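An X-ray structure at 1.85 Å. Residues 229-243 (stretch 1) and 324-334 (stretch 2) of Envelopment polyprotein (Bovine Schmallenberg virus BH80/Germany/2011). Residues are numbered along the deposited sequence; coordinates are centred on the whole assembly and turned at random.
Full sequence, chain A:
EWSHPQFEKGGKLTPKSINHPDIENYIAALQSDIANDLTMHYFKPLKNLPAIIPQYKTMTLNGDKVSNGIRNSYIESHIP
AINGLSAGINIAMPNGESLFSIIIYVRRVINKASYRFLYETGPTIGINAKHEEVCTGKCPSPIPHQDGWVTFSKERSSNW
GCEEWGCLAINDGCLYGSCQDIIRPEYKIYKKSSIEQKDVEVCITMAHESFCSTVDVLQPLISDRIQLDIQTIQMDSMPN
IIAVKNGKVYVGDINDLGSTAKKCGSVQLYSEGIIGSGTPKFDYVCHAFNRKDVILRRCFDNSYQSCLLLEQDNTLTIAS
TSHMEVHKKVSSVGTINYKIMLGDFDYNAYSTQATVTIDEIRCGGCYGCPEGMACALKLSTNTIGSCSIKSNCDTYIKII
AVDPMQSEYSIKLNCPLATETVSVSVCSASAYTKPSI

Stretch 1 229-243: DIQTIQMDSMPNIIA
Stretch 2, residues 324-334: MEVHKKVSSVG

This is a mainly apolar, side-chain contact between two segments of one chain, fastened by one direct hydrogen bond and one water bridge. It buries 529 Å², both sides summed.

Stretch 1 enters already in a strand at Asp-229, passes through a loop, and is strand again from Ile-241, continuing beyond Ala-243. Stretch 2 is strand from Glu-325 on, through Val-326 and His-327, and has left it by Val-330, from where it runs irregularly to Gly-334. The two run in opposite directions. Thr-232 lies by Gly-334, with CA atoms 4.4 Å apart; further along, the CA atoms of Met-238 and Lys-328 are 7.1 Å apart. No backbone-to-backbone hydrogen bond joins them.

The tightest point is at Thr-232. Its chi1 is t (-177°), and Thr-232 OG1 donates to Val-333 O at 2.6 Å. Beside it, Gly-334 CA makes a CA-H...O contact with Gln-231 O at 3.3 Å. Gly-334 has phi/psi 153/-155. A CB on Gly-334 would lie 2.3 Å from Gln-231 O, a clash, and would also jam against the preceding carbonyl. Glycine therefore suits both the fold and the contact. Gly-334 N also donates to Ser-332 OG at 3.2 Å, bracing this end of stretch 2.

The Val-333 side chain (phi/psi -110/9, chi1 m) meets two others. Met-235 (m, t, p) brings SD to 3.8 Å from Val-333 CG1. Ile-230 (t, t) approaches more loosely, with CD1 4.5 Å from Val-333 CG2.

In the middle, Ser-237 (phi/psi -108/-21, chi1 p) points toward stretch 2. Ser-237 OG lies 3.7 Å from Lys-328 CD, packing against the aliphatic chain. Lys-328 is extended (t, t, t), with chi4 at p. Lys-328 NZ donates to a water O at 2.6 Å, and that water O donates to Ser-237 O at 3.0 Å. The ammonium thus reaches a backbone carbonyl through the water.

Met-238 (phi/psi -101/145; m, t, p) has its CA-to-CB bond sideways, but the end comes nearer. Met-238 CE sits 3.3 Å from Val-326 O and 3.8 Å from Val-326 CG1. Higher up, Met-238 CG is 4.0 Å from Lys-328 CB.

Ile-242 (phi/psi -133/163; p, t) closes the apolar row. Ile-242 CD1 is 4.0 Å from Val-326 CG2 and 3.9 Å from Met-324 CE. Val-326 (chi1 t) and Met-324 (t, t, p) point toward stretch 1. Glu-325 and His-327, which alternate with Met-324, Val-326 and Lys-328, point away; His-327 NE2 donates to Glu-325 OE1 at 2.7 Å. This alternation is that of an extended strand.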

# COMPACT_ATOMS: atom_id res chain seq x y z
N ASP A 229 12.35 17.89 -15.50
CA ASP A 229 12.25 16.42 -15.29
C ASP A 229 11.30 16.14 -14.13
O ASP A 229 11.07 17.00 -13.26
CB ASP A 229 13.62 15.73 -15.06
CG ASP A 229 14.30 16.08 -13.72
OD1 ASP A 229 13.77 15.75 -12.64
OD2 ASP A 229 15.43 16.68 -13.72
N ILE A 230 10.74 14.92 -14.09
CA ILE A 230 10.06 14.49 -12.87
C ILE A 230 10.94 13.49 -12.11
O ILE A 230 11.54 12.58 -12.71
CB ILE A 230 8.67 13.91 -13.19
CG1 ILE A 230 7.96 13.59 -11.89
CG2 ILE A 230 8.84 12.68 -14.12
CD1 ILE A 230 6.43 13.16 -12.13
N GLN A 231 11.07 13.68 -10.81
CA GLN A 231 11.62 12.68 -9.90
C GLN A 231 10.46 12.10 -9.10
O GLN A 231 9.59 12.83 -8.61
CB GLN A 231 12.67 13.33 -8.98
CG GLN A 231 13.85 13.92 -9.73
CD GLN A 231 14.57 12.89 -10.58
OE1 GLN A 231 14.91 11.78 -10.09
NE2 GLN A 231 14.80 13.23 -11.87
N THR A 232 10.40 10.78 -9.00
CA THR A 232 9.24 10.18 -8.37
C THR A 232 9.63 8.83 -7.76
O THR A 232 10.81 8.45 -7.73
CB THR A 232 8.11 10.04 -9.41
OG1 THR A 232 6.91 9.48 -8.79
CG2 THR A 232 8.59 9.09 -10.52
N ILE A 233 8.60 8.09 -7.29
CA ILE A 233 8.79 6.78 -6.72
C ILE A 233 7.55 5.97 -7.13
O ILE A 233 6.47 6.53 -7.31
CB ILE A 233 8.93 6.88 -5.17
CG1 ILE A 233 10.23 7.61 -4.78
CG2 ILE A 233 8.93 5.49 -4.43
CD1 ILE A 233 10.28 7.96 -3.33
N GLN A 234 7.75 4.70 -7.38
CA GLN A 234 6.61 3.85 -7.74
C GLN A 234 5.55 3.90 -6.63
O GLN A 234 5.89 3.77 -5.45
CB GLN A 234 7.09 2.43 -7.92
CG GLN A 234 5.99 1.50 -8.44
CD GLN A 234 6.60 0.16 -8.90
OE1 GLN A 234 6.11 -0.50 -9.79
NE2 GLN A 234 7.71 -0.19 -8.32
N MET A 235 4.28 4.11 -7.01
CA MET A 235 3.19 4.19 -6.03
C MET A 235 2.34 2.95 -6.12
O MET A 235 2.33 2.24 -7.13
CB MET A 235 2.26 5.42 -6.25
CG MET A 235 3.15 6.73 -6.23
SD MET A 235 2.18 8.24 -6.43
CE MET A 235 1.09 8.33 -5.02
N ASP A 236 1.64 2.70 -5.04
CA ASP A 236 0.76 1.54 -4.95
C ASP A 236 -0.48 2.03 -4.15
O ASP A 236 -0.72 1.73 -3.01
CB ASP A 236 1.50 0.37 -4.31
CG ASP A 236 0.62 -0.87 -4.21
OD1 ASP A 236 -0.32 -0.94 -5.04
OD2 ASP A 236 0.84 -1.73 -3.33
N SER A 237 -1.28 2.86 -4.81
CA SER A 237 -2.34 3.67 -4.21
C SER A 237 -3.72 3.12 -4.56
O SER A 237 -4.67 3.34 -3.81
CB SER A 237 -2.23 5.15 -4.68
OG SER A 237 -2.42 5.39 -6.15
N MET A 238 -3.82 2.35 -5.59
CA MET A 238 -5.16 2.03 -6.10
C MET A 238 -5.60 0.63 -5.65
O MET A 238 -4.79 -0.27 -5.53
CB MET A 238 -5.15 2.11 -7.62
CG MET A 238 -4.88 3.68 -8.10
SD MET A 238 -5.15 3.74 -9.80
CE MET A 238 -6.96 3.62 -10.05
N PRO A 239 -6.90 0.47 -5.40
CA PRO A 239 -7.39 -0.75 -4.76
C PRO A 239 -7.34 -1.96 -5.69
O PRO A 239 -7.48 -1.85 -6.91
CB PRO A 239 -8.85 -0.40 -4.41
CG PRO A 239 -9.25 0.61 -5.41
CD PRO A 239 -7.95 1.49 -5.53
N ASN A 240 -7.20 -3.14 -5.10
CA ASN A 240 -7.12 -4.32 -5.96
C ASN A 240 -8.50 -4.76 -6.45
O ASN A 240 -8.66 -5.15 -7.60
CB ASN A 240 -6.44 -5.46 -5.20
CG ASN A 240 -5.20 -5.90 -5.90
OD1 ASN A 240 -4.20 -5.14 -6.01
ND2 ASN A 240 -5.25 -7.11 -6.46
N ILE A 241 -9.49 -4.66 -5.59
CA ILE A 241 -10.86 -5.03 -5.96
C ILE A 241 -11.76 -3.87 -5.61
O ILE A 241 -11.61 -3.24 -4.56
CB ILE A 241 -11.31 -6.33 -5.26
CG1 ILE A 241 -10.53 -7.50 -5.86
CG2 ILE A 241 -12.85 -6.59 -5.43
CD1 ILE A 241 -10.72 -8.82 -5.22
N ILE A 242 -12.73 -3.60 -6.47
CA ILE A 242 -13.70 -2.55 -6.22
C ILE A 242 -15.11 -3.06 -6.50
O ILE A 242 -15.32 -4.01 -7.25
CB ILE A 242 -13.43 -1.31 -7.13
CG1 ILE A 242 -13.50 -1.75 -8.60
CG2 ILE A 242 -12.10 -0.67 -6.72
CD1 ILE A 242 -13.50 -0.55 -9.62
N ALA A 243 -16.09 -2.33 -5.97
CA ALA A 243 -17.47 -2.59 -6.29
C ALA A 243 -18.06 -1.29 -6.81
O ALA A 243 -17.72 -0.22 -6.33
CB ALA A 243 -18.25 -3.14 -5.08
N MET A 324 -11.95 -1.80 -18.58
CA MET A 324 -12.42 -0.61 -17.86
C MET A 324 -11.22 0.16 -17.33
O MET A 324 -10.22 -0.45 -17.07
CB MET A 324 -13.32 -1.01 -16.68
CG MET A 324 -13.96 0.23 -16.12
SD MET A 324 -14.98 0.07 -14.69
CE MET A 324 -13.84 -0.51 -13.47
N GLU A 325 -11.33 1.47 -17.06
CA GLU A 325 -10.23 2.28 -16.52
C GLU A 325 -10.71 3.13 -15.35
O GLU A 325 -11.79 3.74 -15.42
CB GLU A 325 -9.64 3.17 -17.60
CG GLU A 325 -8.46 4.02 -17.11
CD GLU A 325 -7.63 4.61 -18.25
OE1 GLU A 325 -7.58 5.86 -18.37
OE2 GLU A 325 -7.01 3.80 -18.99
N VAL A 326 -9.96 3.10 -14.25
CA VAL A 326 -10.27 3.90 -13.07
C VAL A 326 -9.14 4.92 -12.87
O VAL A 326 -7.94 4.60 -13.05
CB VAL A 326 -10.46 3.02 -11.83
CG1 VAL A 326 -10.72 3.86 -10.54
CG2 VAL A 326 -11.63 1.96 -12.12
N HIS A 327 -9.54 6.14 -12.49
CA HIS A 327 -8.62 7.25 -12.19
C HIS A 327 -8.71 7.55 -10.70
O HIS A 327 -9.79 7.45 -10.12
CB HIS A 327 -8.98 8.49 -12.99
CG HIS A 327 -8.76 8.34 -14.45
ND1 HIS A 327 -9.05 9.33 -15.35
CD2 HIS A 327 -8.22 7.33 -15.17
CE1 HIS A 327 -8.70 8.95 -16.56
NE2 HIS A 327 -8.22 7.72 -16.49
N LYS A 328 -7.55 7.84 -10.08
CA LYS A 328 -7.49 8.22 -8.67
C LYS A 328 -6.90 9.64 -8.58
O LYS A 328 -5.82 9.91 -9.12
CB LYS A 328 -6.62 7.28 -7.84
CG LYS A 328 -6.66 7.64 -6.35
CD LYS A 328 -5.84 6.71 -5.47
CE LYS A 328 -5.81 7.23 -4.03
NZ LYS A 328 -7.12 6.98 -3.29
N LYS A 329 -7.62 10.50 -7.85
CA LYS A 329 -7.12 11.79 -7.41
C LYS A 329 -6.19 11.60 -6.21
O LYS A 329 -6.52 10.92 -5.24
CB LYS A 329 -8.28 12.70 -7.02
CG LYS A 329 -9.21 12.97 -8.17
CD LYS A 329 -10.21 14.07 -7.86
CE LYS A 329 -11.66 13.54 -7.89
NZ LYS A 329 -12.68 14.64 -7.83
N VAL A 330 -5.05 12.25 -6.29
CA VAL A 330 -3.93 12.06 -5.41
C VAL A 330 -3.35 13.44 -5.12
O VAL A 330 -3.63 14.42 -5.82
CB VAL A 330 -2.84 11.14 -6.03
CG1 VAL A 330 -3.35 9.74 -6.28
CG2 VAL A 330 -2.31 11.73 -7.39
N SER A 331 -2.52 13.52 -4.08
CA SER A 331 -1.88 14.77 -3.80
C SER A 331 -0.55 14.80 -4.61
O SER A 331 -0.59 14.70 -5.84
CB SER A 331 -1.72 14.93 -2.30
OG SER A 331 -1.18 13.77 -1.66
N SER A 332 0.61 14.86 -3.98
CA SER A 332 1.88 14.89 -4.74
C SER A 332 2.25 13.52 -5.29
O SER A 332 2.19 12.54 -4.57
CB SER A 332 3.04 15.35 -3.87
OG SER A 332 4.20 15.50 -4.68
N VAL A 333 2.72 13.46 -6.54
CA VAL A 333 3.36 12.21 -7.04
C VAL A 333 4.86 12.37 -7.23
O VAL A 333 5.51 11.48 -7.82
CB VAL A 333 2.70 11.71 -8.34
CG1 VAL A 333 1.18 11.45 -8.13
CG2 VAL A 333 2.86 12.76 -9.43
N GLY A 334 5.44 13.47 -6.78
CA GLY A 334 6.86 13.59 -6.96
C GLY A 334 7.25 15.07 -7.04
O GLY A 334 6.55 15.93 -6.51
O HOH W 1 -7.46 4.37 -3.44